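Local coordinates for LP04448p (Drosophila melanogaster, PDB 2QK2), which probably binds tubulin through TOG domains built of HEAT repeats, and so takes part in microtubule plus-end tracking and growth, at residues A[14-17]-A[18-22]; A[70-73]-A[74-78]; A[86-89]-A[90-94]; A[154-157]-A[158-162]. One frame throughout, in Å; residues are numbered along the deposited sequence.

Contact 1. Residues A[14-17]-A[18-22]; sequences SKMP and KDFYD
Met16 reaches across to Phe20 and Tyr21. It is a selenomethionine, with SE in place of the sulfur. Its chain is bent at chi2 and chi3, which swings CE over one face of the Phe20 ring. SE stands above the same ring, 4.8 Å from the Phe20 centroid and only 4° off the normal. This is a Met-aromatic contact, with the selenium well above the face. The CE position is modelled too close to the Phe20 ring carbons for its exact distance to be trusted. As modelled, the same methyl also lies near Tyr21 OH.

Pro17 follows and meets Phe20 in two ways. Its CG packs at 3.7 Å against Phe20 CB and lies near the plane of the Phe20 ring, at the edge. Its carbonyl takes the backbone bond, Phe20 N to Pro17 O at 3.0 Å (160°). Pro17 CB also touches Asp19 OD1 at 3.4 Å.

Leu39 and Leu42 of helix 29-45 also pack on Met16, and Leu57 of helix 55-67 on Phe20. The aromatic end is thus held against the first long helices of the domain. The Pro17-Phe20 bond closes a type I beta turn. Asp19 takes the N-cap position without a side-chain capping bond, and the turn leads directly into helix 20-24 of the TOG domain.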
ATOM      1  N   SER A  14      19.595  -4.033  16.618  1.00 35.16           N
ATOM      2  CA  SER A  14      20.765  -4.606  17.275  1.00 37.77           C
ATOM      3  C   SER A  14      20.658  -6.117  17.421  1.00 37.82           C
ATOM      4  O   SER A  14      21.619  -6.772  17.815  1.00 39.39           O
ATOM      5  CB  SER A  14      20.965  -3.971  18.653  1.00 37.93           C
ATOM      6  OG  SER A  14      19.844  -4.198  19.487  1.00 42.40           O
ATOM      7  N   LYS A  15      19.495  -6.672  17.086  1.00 38.02           N
ATOM      8  CA  LYS A  15      19.282  -8.110  17.205  1.00 36.96           C
ATOM      9  C   LYS A  15      19.459  -8.879  15.910  1.00 36.07           C
ATOM     10  O   LYS A  15      19.491 -10.105  15.913  1.00 36.53           O
ATOM     11  CB  LYS A  15      17.890  -8.392  17.760  1.00 38.97           C
ATOM     12  CG  LYS A  15      17.676  -7.885  19.168  1.00 41.10           C
ATOM     13  CD  LYS A  15      16.324  -8.321  19.689  1.00 45.45           C
ATOM     14  CE  LYS A  15      16.120  -7.869  21.118  1.00 49.14           C
ATOM     15  NZ  LYS A  15      14.820  -8.371  21.641  1.00 55.01           N
HETATM   16  N   MSE A  16      19.572  -8.171  14.797  1.00 36.20           N
HETATM   17  CA  MSE A  16      19.742  -8.848  13.524  1.00 34.86           C
HETATM   18  C   MSE A  16      21.100  -9.500  13.383  1.00 33.62           C
HETATM   19  O   MSE A  16      22.084  -9.042  13.952  1.00 33.14           O
HETATM   20  CB  MSE A  16      19.505  -7.873  12.386  1.00 37.23           C
HETATM   21  CG  MSE A  16      18.061  -7.900  11.919  1.00 38.10           C
HETATM   22 SE   MSE A  16      17.565  -6.217  11.276  1.00 45.64          SE
HETATM   23  CE  MSE A  16      18.629  -6.188   9.678  1.00 41.97           C
ATOM     24  N   PRO A  17      21.169 -10.595  12.619  1.00 33.98           N
ATOM     25  CA  PRO A  17      22.438 -11.296  12.425  1.00 33.73           C
ATOM     26  C   PRO A  17      23.492 -10.390  11.800  1.00 35.14           C
ATOM     27  O   PRO A  17      23.186  -9.555  10.943  1.00 32.70           O
ATOM     28  CB  PRO A  17      22.048 -12.467  11.524  1.00 34.96           C
ATOM     29  CG  PRO A  17      20.917 -11.910  10.722  1.00 35.74           C
ATOM     30  CD  PRO A  17      20.113 -11.167  11.764  1.00 33.92           C
ATOM     31  N   LYS A  18      24.737 -10.563  12.230  1.00 34.73           N
ATOM     32  CA  LYS A  18      25.831  -9.751  11.725  1.00 35.76           C
ATOM     33  C   LYS A  18      26.062  -9.941  10.226  1.00 34.01           C
ATOM     34  O   LYS A  18      26.803  -9.179   9.611  1.00 34.94           O
ATOM     35  CB  LYS A  18      27.120 -10.060  12.500  1.00 40.01           C
ATOM     36  CG  LYS A  18      27.763 -11.398  12.169  1.00 45.89           C
ATOM     37  CD  LYS A  18      28.984 -11.664  13.054  1.00 51.04           C
ATOM     38  CE  LYS A  18      30.020 -10.544  12.954  1.00 52.02           C
ATOM     39  NZ  LYS A  18      31.161 -10.731  13.909  1.00 54.11           N
ATOM     40  N   ASP A  19      25.434 -10.951   9.633  1.00 30.79           N
ATOM     41  CA  ASP A  19      25.599 -11.176   8.198  1.00 28.59           C
ATOM     42  C   ASP A  19      24.286 -10.966   7.438  1.00 25.09           C
ATOM     43  O   ASP A  19      24.143 -11.373   6.283  1.00 24.15           O
ATOM     44  CB  ASP A  19      26.147 -12.586   7.938  1.00 30.51           C
ATOM     45  CG  ASP A  19      25.232 -13.677   8.461  1.00 33.50           C
ATOM     46  OD1 ASP A  19      24.226 -13.353   9.131  1.00 34.82           O
ATOM     47  OD2 ASP A  19      25.523 -14.863   8.200  1.00 34.69           O
ATOM     48  N   PHE A  20      23.333 -10.316   8.090  1.00 23.10           N
ATOM     49  CA  PHE A  20      22.040 -10.049   7.481  1.00 22.99           C
ATOM     50  C   PHE A  20      22.173  -9.464   6.073  1.00 21.64           C
ATOM     51  O   PHE A  20      21.638 -10.016   5.109  1.00 21.03           O
ATOM     52  CB  PHE A  20      21.238  -9.078   8.350  1.00 23.15           C
ATOM     53  CG  PHE A  20      19.914  -8.703   7.758  1.00 25.41           C
ATOM     54  CD1 PHE A  20      18.812  -9.546   7.894  1.00 25.53           C
ATOM     55  CD2 PHE A  20      19.777  -7.528   7.018  1.00 26.06           C
ATOM     56  CE1 PHE A  20      17.591  -9.228   7.299  1.00 24.97           C
ATOM     57  CE2 PHE A  20      18.556  -7.199   6.417  1.00 27.08           C
ATOM     58  CZ  PHE A  20      17.460  -8.056   6.560  1.00 24.80           C
ATOM     59  N   TYR A  21      22.893  -8.351   5.950  1.00 20.33           N
ATOM     60  CA  TYR A  21      23.050  -7.705   4.655  1.00 18.82           C
ATOM     61  C   TYR A  21      23.917  -8.473   3.660  1.00 20.63           C
ATOM     62  O   TYR A  21      23.587  -8.536   2.473  1.00 20.75           O
ATOM     63  CB  TYR A  21      23.564  -6.271   4.845  1.00 18.44           C
ATOM     64  CG  TYR A  21      22.589  -5.408   5.621  1.00 18.22           C
ATOM     65  CD1 TYR A  21      22.738  -5.212   6.996  1.00 18.54           C
ATOM     66  CD2 TYR A  21      21.476  -4.840   4.990  1.00 20.05           C
ATOM     67  CE1 TYR A  21      21.802  -4.473   7.728  1.00 20.45           C
ATOM     68  CE2 TYR A  21      20.528  -4.100   5.712  1.00 19.41           C
ATOM     69  CZ  TYR A  21      20.699  -3.923   7.079  1.00 20.98           C
ATOM     70  OH  TYR A  21      19.765  -3.210   7.800  1.00 21.60           O
ATOM     71  N   ASP A  22      25.014  -9.069   4.124  1.00 20.31           N
ATOM     72  CA  ASP A  22      25.865  -9.829   3.215  1.00 22.74           C
ATOM     73  C   ASP A  22      25.102 -10.995   2.589  1.00 23.85           C
ATOM     74  O   ASP A  22      25.190 -11.227   1.384  1.00 22.94           O
ATOM     75  CB  ASP A  22      27.112 -10.357   3.939  1.00 25.94           C
ATOM     76  CG  ASP A  22      28.100  -9.253   4.284  1.00 28.70           C
ATOM     77  OD1 ASP A  22      28.081  -8.193   3.617  1.00 27.59           O
ATOM     78  OD2 ASP A  22      28.907  -9.448   5.215  1.00 33.19           O
TER

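Contact 2. Residues A[70-73]-A[74-78]; sequences NVVL and VAMAG
Met76 CG lies anti to its own carbonyl carbon (chi1 -69°), which sets it against Val72 one turn back, with Met76 CG 3.2 Å from Val72 O. The chain then runs straight at chi2 and bends at chi3. This leaves SE, the selenium of a selenomethionine, 4.4 Å from Val72 CG1. SE is also 4.3 Å from Leu73 CD1, so it loosely bridges the two side chains. Val74 has CG1 anti to the backbone N (chi1 172°). Its other branch, CG2, therefore points back along the helix and rests 3.4 Å from Asn70 O.

Asn70 is the N-cap. Its OD1 accepts from Leu73 N at 3.2 Å, and Val72 N adds a weaker bond to the same oxygen. One amide oxygen thus serves two N-H groups of the first turn, where the regular i to i+4 bonds have not yet begun. From there the main chain takes over. Val74 N bonds to Asn70 O at 3.1 Å. Ala75, Met76 and Ala77 continue the i to i+4 pattern.

This first part of helix 71-88 is wedged between neighbours. Leu73 packs on Trp29 and Arg32 of helix 29-45 and on Val64 of helix 55-67. Ala77 adds to the Val64 side. Val71 and Val74 pack instead on Val114 of helix 112-126.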
ATOM      1  N   ASN A  70      13.232 -14.288  -7.549  1.00 28.68           N
ATOM      2  CA  ASN A  70      12.514 -15.316  -6.804  1.00 29.18           C
ATOM      3  C   ASN A  70      11.261 -14.734  -6.126  1.00 28.72           C
ATOM      4  O   ASN A  70      11.371 -13.930  -5.197  1.00 27.21           O
ATOM      5  CB  ASN A  70      13.466 -15.916  -5.765  1.00 29.65           C
ATOM      6  CG  ASN A  70      12.902 -17.144  -5.094  1.00 33.34           C
ATOM      7  OD1 ASN A  70      11.841 -17.091  -4.469  1.00 33.69           O
ATOM      8  ND2 ASN A  70      13.614 -18.265  -5.214  1.00 32.78           N
ATOM      9  N   VAL A  71      10.077 -15.145  -6.584  1.00 27.25           N
ATOM     10  CA  VAL A  71       8.833 -14.623  -6.026  1.00 27.06           C
ATOM     11  C   VAL A  71       8.598 -14.963  -4.559  1.00 26.38           C
ATOM     12  O   VAL A  71       7.857 -14.265  -3.871  1.00 26.52           O
ATOM     13  CB  VAL A  71       7.601 -15.067  -6.851  1.00 28.58           C
ATOM     14  CG1 VAL A  71       7.698 -14.491  -8.250  1.00 27.02           C
ATOM     15  CG2 VAL A  71       7.503 -16.593  -6.896  1.00 27.34           C
ATOM     16  N   VAL A  72       9.220 -16.028  -4.073  1.00 23.15           N
ATOM     17  CA  VAL A  72       9.065 -16.382  -2.667  1.00 25.21           C
ATOM     18  C   VAL A  72       9.777 -15.323  -1.812  1.00 24.09           C
ATOM     19  O   VAL A  72       9.296 -14.943  -0.740  1.00 21.26           O
ATOM     20  CB  VAL A  72       9.660 -17.778  -2.367  1.00 25.21           C
ATOM     21  CG1 VAL A  72       9.815 -17.971  -0.871  1.00 28.21           C
ATOM     22  CG2 VAL A  72       8.743 -18.854  -2.932  1.00 27.01           C
ATOM     23  N   LEU A  73      10.920 -14.856  -2.299  1.00 22.73           N
ATOM     24  CA  LEU A  73      11.699 -13.832  -1.607  1.00 24.52           C
ATOM     25  C   LEU A  73      10.988 -12.478  -1.692  1.00 22.94           C
ATOM     26  O   LEU A  73      10.993 -11.705  -0.739  1.00 22.43           O
ATOM     27  CB  LEU A  73      13.100 -13.745  -2.221  1.00 25.94           C
ATOM     28  CG  LEU A  73      14.222 -14.503  -1.491  1.00 29.90           C
ATOM     29  CD1 LEU A  73      13.692 -15.768  -0.838  1.00 26.80           C
ATOM     30  CD2 LEU A  73      15.339 -14.813  -2.476  1.00 27.80           C
ATOM     31  N   VAL A  74      10.376 -12.197  -2.838  1.00 22.10           N
ATOM     32  CA  VAL A  74       9.642 -10.953  -3.018  1.00 21.35           C
ATOM     33  C   VAL A  74       8.514 -10.885  -1.986  1.00 23.25           C
ATOM     34  O   VAL A  74       8.356  -9.871  -1.300  1.00 22.28           O
ATOM     35  CB  VAL A  74       9.056 -10.856  -4.438  1.00 20.21           C
ATOM     36  CG1 VAL A  74       8.121  -9.654  -4.549  1.00 18.63           C
ATOM     37  CG2 VAL A  74      10.198 -10.732  -5.448  1.00 19.14           C
ATOM     38  N   ALA A  75       7.752 -11.971  -1.858  1.00 20.72           N
ATOM     39  CA  ALA A  75       6.647 -12.027  -0.895  1.00 20.26           C
ATOM     40  C   ALA A  75       7.145 -11.869   0.535  1.00 20.87           C
ATOM     41  O   ALA A  75       6.544 -11.143   1.328  1.00 19.59           O
ATOM     42  CB  ALA A  75       5.883 -13.354  -1.027  1.00 22.13           C
HETATM   43  N   MSE A  76       8.233 -12.555   0.875  1.00 19.54           N
HETATM   44  CA  MSE A  76       8.780 -12.450   2.230  1.00 19.66           C
HETATM   45  C   MSE A  76       9.236 -11.018   2.523  1.00 19.29           C
HETATM   46  O   MSE A  76       9.017 -10.497   3.618  1.00 18.50           O
HETATM   47  CB  MSE A  76       9.974 -13.393   2.419  1.00 20.45           C
HETATM   48  CG  MSE A  76       9.647 -14.890   2.420  1.00 23.54           C
HETATM   49 SE   MSE A  76      11.301 -15.904   2.710  1.00 27.91          SE
HETATM   50  CE  MSE A  76      11.460 -15.703   4.615  1.00 24.12           C
ATOM     51  N   ALA A  77       9.890 -10.397   1.546  1.00 16.49           N
ATOM     52  CA  ALA A  77      10.373  -9.029   1.707  1.00 17.70           C
ATOM     53  C   ALA A  77       9.187  -8.066   1.839  1.00 17.01           C
ATOM     54  O   ALA A  77       9.244  -7.098   2.599  1.00 16.20           O
ATOM     55  CB  ALA A  77      11.252  -8.641   0.517  1.00 14.71           C
ATOM     56  N   GLY A  78       8.117  -8.334   1.097  1.00 16.55           N
ATOM     57  CA  GLY A  78       6.935  -7.497   1.183  1.00 17.46           C
ATOM     58  C   GLY A  78       6.323  -7.610   2.569  1.00 20.08           C
ATOM     59  O   GLY A  78       5.962  -6.608   3.185  1.00 21.56           O
TER

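Contact 3. Residues A[86-89]-A[90-94]; sequences KGLA and KRFSN
Leu88 is the tight centre, meeting both Arg91 and Phe92. Its CG packs 3.9 Å from Arg91 CB, and the two side chains cross at about a right angle. Its CD2 comes to the edge of the Phe92 ring, in plane, 4.0 Å from Phe92 CD1. Its CD1 covers one face of the Arg91 guanidinium near the rim, 4.1 Å from Arg91 NH2. Phe92 itself is buried against Leu81, Leu84 and Ala85 of helix 71-88 and Ile125 of helix 112-126.

The backbone is drawn in as well. Arg91 N bonds to Leu88 O at 2.7 Å, short but bent (138°). Phe92 N bonds to Ala89 O at 3.0 Å. Both are i to i+3 bonds, the spacing of a 3-10 turn. Ala89 leaves helix 71-88 with a positive phi of 50°, which turns the chain.

The loose side is the outer one. Ala89 and Lys90 are exposed there, and Lys90 touches Ala89 with little more than CB.

Arg91 folds back through its bends at chi2 and chi3 to lie across the helix end, with NH2 3.2 Å from Gly87 O. Its firm partners are in the loop beside it: NH2 bonds to Leu49 O and NH1 to Asn51 OD1. A positive group at the carbonyl end of a helix is probably stabilising, and here it also ties that end to the 49-51 loop.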
ATOM      1  N   LYS A  86       4.225  -1.295  10.189  1.00 24.87           N
ATOM      2  CA  LYS A  86       3.243  -1.383  11.269  1.00 28.06           C
ATOM      3  C   LYS A  86       3.876  -1.182  12.643  1.00 28.94           C
ATOM      4  O   LYS A  86       3.279  -0.567  13.523  1.00 29.17           O
ATOM      5  CB  LYS A  86       2.560  -2.747  11.289  1.00 29.52           C
ATOM      6  CG  LYS A  86       1.567  -3.006  10.184  1.00 36.89           C
ATOM      7  CD  LYS A  86       0.770  -4.266  10.498  1.00 41.52           C
ATOM      8  CE  LYS A  86       0.055  -4.127  11.843  1.00 46.17           C
ATOM      9  NZ  LYS A  86      -0.719  -5.341  12.234  1.00 49.56           N
ATOM     10  N   GLY A  87       5.070  -1.733  12.831  1.00 27.73           N
ATOM     11  CA  GLY A  87       5.737  -1.624  14.117  1.00 27.62           C
ATOM     12  C   GLY A  87       6.268  -0.244  14.430  1.00 27.60           C
ATOM     13  O   GLY A  87       6.529   0.076  15.590  1.00 30.83           O
ATOM     14  N   LEU A  88       6.426   0.570  13.393  1.00 26.33           N
ATOM     15  CA  LEU A  88       6.942   1.927  13.526  1.00 27.35           C
ATOM     16  C   LEU A  88       5.814   2.954  13.447  1.00 29.39           C
ATOM     17  O   LEU A  88       5.978   4.103  13.860  1.00 29.56           O
ATOM     18  CB  LEU A  88       7.957   2.201  12.409  1.00 25.40           C
ATOM     19  CG  LEU A  88       9.470   2.266  12.681  1.00 28.55           C
ATOM     20  CD1 LEU A  88       9.846   1.545  13.954  1.00 27.06           C
ATOM     21  CD2 LEU A  88      10.202   1.680  11.486  1.00 26.20           C
ATOM     22  N   ALA A  89       4.675   2.538  12.903  1.00 29.82           N
ATOM     23  CA  ALA A  89       3.526   3.429  12.753  1.00 29.87           C
ATOM     24  C   ALA A  89       3.982   4.732  12.097  1.00 29.63           C
ATOM     25  O   ALA A  89       4.640   4.701  11.061  1.00 29.15           O
ATOM     26  CB  ALA A  89       2.890   3.700  14.116  1.00 29.18           C
ATOM     27  N   LYS A  90       3.656   5.870  12.703  1.00 30.77           N
ATOM     28  CA  LYS A  90       4.040   7.167  12.142  1.00 32.67           C
ATOM     29  C   LYS A  90       5.547   7.361  12.050  1.00 32.39           C
ATOM     30  O   LYS A  90       6.016   8.203  11.286  1.00 31.17           O
ATOM     31  CB  LYS A  90       3.437   8.309  12.965  1.00 36.34           C
ATOM     32  CG  LYS A  90       1.914   8.295  13.033  1.00 42.61           C
ATOM     33  CD  LYS A  90       1.272   8.624  11.698  1.00 44.50           C
ATOM     34  CE  LYS A  90      -0.245   8.549  11.799  1.00 48.28           C
ATOM     35  NZ  LYS A  90      -0.774   9.429  12.883  1.00 49.02           N
ATOM     36  N   ARG A  91       6.307   6.598  12.832  1.00 32.29           N
ATOM     37  CA  ARG A  91       7.766   6.700  12.797  1.00 33.15           C
ATOM     38  C   ARG A  91       8.305   6.235  11.441  1.00 31.18           C
ATOM     39  O   ARG A  91       9.493   6.379  11.159  1.00 31.31           O
ATOM     40  CB  ARG A  91       8.408   5.850  13.904  1.00 36.74           C
ATOM     41  CG  ARG A  91       8.534   6.508  15.280  1.00 40.30           C
ATOM     42  CD  ARG A  91       7.314   6.287  16.165  1.00 44.38           C
ATOM     43  NE  ARG A  91       7.024   4.871  16.408  1.00 47.23           N
ATOM     44  CZ  ARG A  91       7.859   4.003  16.979  1.00 48.79           C
ATOM     45  NH1 ARG A  91       9.066   4.387  17.380  1.00 49.54           N
ATOM     46  NH2 ARG A  91       7.484   2.740  17.150  1.00 47.87           N
ATOM     47  N   PHE A  92       7.432   5.681  10.601  1.00 28.72           N
ATOM     48  CA  PHE A  92       7.853   5.195   9.284  1.00 27.49           C
ATOM     49  C   PHE A  92       7.707   6.264   8.201  1.00 26.59           C
ATOM     50  O   PHE A  92       8.230   6.110   7.094  1.00 24.72           O
ATOM     51  CB  PHE A  92       7.027   3.954   8.883  1.00 26.04           C
ATOM     52  CG  PHE A  92       7.600   3.195   7.705  1.00 27.85           C
ATOM     53  CD1 PHE A  92       8.587   2.225   7.896  1.00 25.79           C
ATOM     54  CD2 PHE A  92       7.184   3.481   6.403  1.00 23.47           C
ATOM     55  CE1 PHE A  92       9.156   1.552   6.804  1.00 25.59           C
ATOM     56  CE2 PHE A  92       7.746   2.818   5.307  1.00 27.16           C
ATOM     57  CZ  PHE A  92       8.735   1.851   5.507  1.00 24.12           C
ATOM     58  N   SER A  93       7.019   7.356   8.533  1.00 27.36           N
ATOM     59  CA  SER A  93       6.752   8.430   7.575  1.00 28.36           C
ATOM     60  C   SER A  93       7.900   8.857   6.669  1.00 30.09           C
ATOM     61  O   SER A  93       7.694   9.082   5.476  1.00 28.86           O
ATOM     62  CB  SER A  93       6.188   9.666   8.295  1.00 30.92           C
ATOM     63  OG  SER A  93       7.157  10.274   9.131  1.00 32.12           O
ATOM     64  N   ASN A  94       9.105   8.973   7.215  1.00 31.72           N
ATOM     65  CA  ASN A  94      10.240   9.400   6.400  1.00 34.96           C
ATOM     66  C   ASN A  94      10.678   8.434   5.302  1.00 33.28           C
ATOM     67  O   ASN A  94      11.376   8.840   4.378  1.00 33.29           O
ATOM     68  CB  ASN A  94      11.445   9.733   7.288  1.00 38.58           C
ATOM     69  CG  ASN A  94      11.351  11.122   7.894  1.00 42.79           C
ATOM     70  OD1 ASN A  94      11.034  12.093   7.199  1.00 44.71           O
ATOM     71  ND2 ASN A  94      11.631  11.228   9.188  1.00 43.67           N
TER

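Contact 4. Residues A[154-157]-A[158-162]; sequences ALFI and ARALT
This is a one-turn contact inside a single helix, 147-161, near the middle of the TOG domain, where Leu155, Phe156 and Ile157 meet Arg159, Ala160 and Leu161. Ile157 and Leu161 lie side by side and point the same way, with Ile157 CG2 3.7 Å from Leu161 CD1. Ala160 CB sits over one face of the Phe156 ring, 4.4 Å from Phe156 CE1. The backbone is regular: Arg159 N bonds to Leu155 O at 3.0 Å, nearly straight (173°).

Arg159 bends at chi3 and folds back along the helix. One face of its guanidinium lies over Phe156 CA, while NH1 touches Leu155 CB at 3.7 Å. NH2 comes near the plane of the Phe156 ring, at its edge. At the far end, Thr162 OG1 donates to Arg159 O at 2.6 Å.

The guanidinium has a charged partner on a neighbouring helix. Arg159 NE forms a salt bridge to Asp123 OD2, which ties helix 147-161 to helix 112-126. Phe156 packs on Ile122 and Ile138. Within the contact itself the guanidinium makes only packing contacts. Lying against Phe156 CA and Leu155 CB probably limits its freedom and helps to keep NE aimed at Asp123.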
ATOM      1  N   ALA A 154      -5.888   1.232  -8.159  1.00 20.29           N
ATOM      2  CA  ALA A 154      -7.247   1.676  -7.854  1.00 19.13           C
ATOM      3  C   ALA A 154      -7.750   1.008  -6.583  1.00 18.72           C
ATOM      4  O   ALA A 154      -8.423   1.636  -5.774  1.00 21.12           O
ATOM      5  CB  ALA A 154      -8.191   1.356  -9.022  1.00 19.75           C
ATOM      6  N   LEU A 155      -7.436  -0.272  -6.409  1.00 19.21           N
ATOM      7  CA  LEU A 155      -7.866  -0.996  -5.216  1.00 18.57           C
ATOM      8  C   LEU A 155      -7.135  -0.450  -3.987  1.00 20.86           C
ATOM      9  O   LEU A 155      -7.696  -0.398  -2.883  1.00 21.19           O
ATOM     10  CB  LEU A 155      -7.598  -2.491  -5.376  1.00 18.70           C
ATOM     11  CG  LEU A 155      -8.476  -3.201  -6.425  1.00 21.44           C
ATOM     12  CD1 LEU A 155      -8.030  -4.652  -6.569  1.00 20.24           C
ATOM     13  CD2 LEU A 155      -9.949  -3.127  -6.003  1.00 19.49           C
ATOM     14  N   PHE A 156      -5.882  -0.050  -4.178  1.00 20.34           N
ATOM     15  CA  PHE A 156      -5.102   0.528  -3.080  1.00 21.39           C
ATOM     16  C   PHE A 156      -5.809   1.805  -2.609  1.00 19.41           C
ATOM     17  O   PHE A 156      -5.952   2.049  -1.415  1.00 21.49           O
ATOM     18  CB  PHE A 156      -3.681   0.861  -3.549  1.00 19.55           C
ATOM     19  CG  PHE A 156      -2.971   1.859  -2.668  1.00 20.46           C
ATOM     20  CD1 PHE A 156      -2.701   1.564  -1.338  1.00 19.56           C
ATOM     21  CD2 PHE A 156      -2.584   3.097  -3.174  1.00 21.75           C
ATOM     22  CE1 PHE A 156      -2.052   2.490  -0.517  1.00 22.36           C
ATOM     23  CE2 PHE A 156      -1.935   4.032  -2.364  1.00 23.84           C
ATOM     24  CZ  PHE A 156      -1.670   3.725  -1.034  1.00 22.01           C
ATOM     25  N   ILE A 157      -6.250   2.619  -3.563  1.00 21.50           N
ATOM     26  CA  ILE A 157      -6.961   3.859  -3.250  1.00 20.88           C
ATOM     27  C   ILE A 157      -8.254   3.564  -2.478  1.00 23.32           C
ATOM     28  O   ILE A 157      -8.588   4.259  -1.508  1.00 22.12           O
ATOM     29  CB  ILE A 157      -7.281   4.635  -4.550  1.00 21.42           C
ATOM     30  CG1 ILE A 157      -5.969   5.118  -5.190  1.00 17.57           C
ATOM     31  CG2 ILE A 157      -8.203   5.810  -4.259  1.00 19.35           C
ATOM     32  CD1 ILE A 157      -6.146   5.749  -6.557  1.00 18.96           C
ATOM     33  N   ALA A 158      -8.971   2.526  -2.897  1.00 22.88           N
ATOM     34  CA  ALA A 158     -10.215   2.144  -2.233  1.00 24.28           C
ATOM     35  C   ALA A 158      -9.959   1.778  -0.772  1.00 24.84           C
ATOM     36  O   ALA A 158     -10.624   2.292   0.130  1.00 24.81           O
ATOM     37  CB  ALA A 158     -10.864   0.961  -2.963  1.00 22.47           C
ATOM     38  N   ARG A 159      -9.002   0.884  -0.534  1.00 23.78           N
ATOM     39  CA  ARG A 159      -8.691   0.481   0.833  1.00 23.21           C
ATOM     40  C   ARG A 159      -8.183   1.680   1.634  1.00 23.47           C
ATOM     41  O   ARG A 159      -8.562   1.872   2.791  1.00 24.77           O
ATOM     42  CB  ARG A 159      -7.649  -0.641   0.841  1.00 23.15           C
ATOM     43  CG  ARG A 159      -8.106  -1.930   0.156  1.00 24.23           C
ATOM     44  CD  ARG A 159      -7.163  -3.103   0.469  1.00 23.20           C
ATOM     45  NE  ARG A 159      -5.773  -2.809   0.128  1.00 22.16           N
ATOM     46  CZ  ARG A 159      -5.250  -2.882  -1.095  1.00 24.15           C
ATOM     47  NH1 ARG A 159      -5.997  -3.249  -2.133  1.00 20.17           N
ATOM     48  NH2 ARG A 159      -3.971  -2.571  -1.282  1.00 21.31           N
ATOM     49  N   ALA A 160      -7.347   2.503   1.012  1.00 22.24           N
ATOM     50  CA  ALA A 160      -6.808   3.687   1.688  1.00 23.57           C
ATOM     51  C   ALA A 160      -7.928   4.638   2.144  1.00 24.86           C
ATOM     52  O   ALA A 160      -7.930   5.126   3.281  1.00 23.44           O
ATOM     53  CB  ALA A 160      -5.849   4.429   0.754  1.00 22.10           C
ATOM     54  N   LEU A 161      -8.878   4.895   1.249  1.00 24.62           N
ATOM     55  CA  LEU A 161      -9.988   5.794   1.544  1.00 25.02           C
ATOM     56  C   LEU A 161     -10.820   5.371   2.754  1.00 26.29           C
ATOM     57  O   LEU A 161     -11.340   6.226   3.477  1.00 28.43           O
ATOM     58  CB  LEU A 161     -10.880   5.948   0.305  1.00 23.15           C
ATOM     59  CG  LEU A 161     -10.248   6.743  -0.847  1.00 23.64           C
ATOM     60  CD1 LEU A 161     -11.118   6.642  -2.099  1.00 22.06           C
ATOM     61  CD2 LEU A 161     -10.081   8.203  -0.435  1.00 22.22           C
ATOM     62  N   THR A 162     -10.937   4.067   2.990  1.00 25.77           N
ATOM     63  CA  THR A 162     -11.709   3.587   4.134  1.00 28.27           C
ATOM     64  C   THR A 162     -11.028   3.966   5.451  1.00 29.83           C
ATOM     65  O   THR A 162     -11.621   3.833   6.523  1.00 30.60           O
ATOM     66  CB  THR A 162     -11.880   2.054   4.122  1.00 28.19           C
ATOM     67  OG1 THR A 162     -10.600   1.435   4.285  1.00 30.22           O
ATOM     68  CG2 THR A 162     -12.511   1.586   2.817  1.00 26.41           C
TER

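How the contacts relate
The four contacts follow one another along the chain, and none touches another. Contact 1 and contact 4 are furthest apart, with centres about 35 Å from each other. Contacts 2 and 3 share helix 71-88: contact 2 starts it and contact 3 ends it, with centres about 21 Å apart. Because they mark its two ends, they lie toward opposite edges of the helical array. Helix 29-45 links contacts 1 and 2, since both pack on it. Helix 112-126 receives side chains from contacts 2, 3 and 4. No ligand is bound. In related TOG domains tubulin meets one edge of the array, and the end beside Trp29, nearest contact 2, probably corresponds to it.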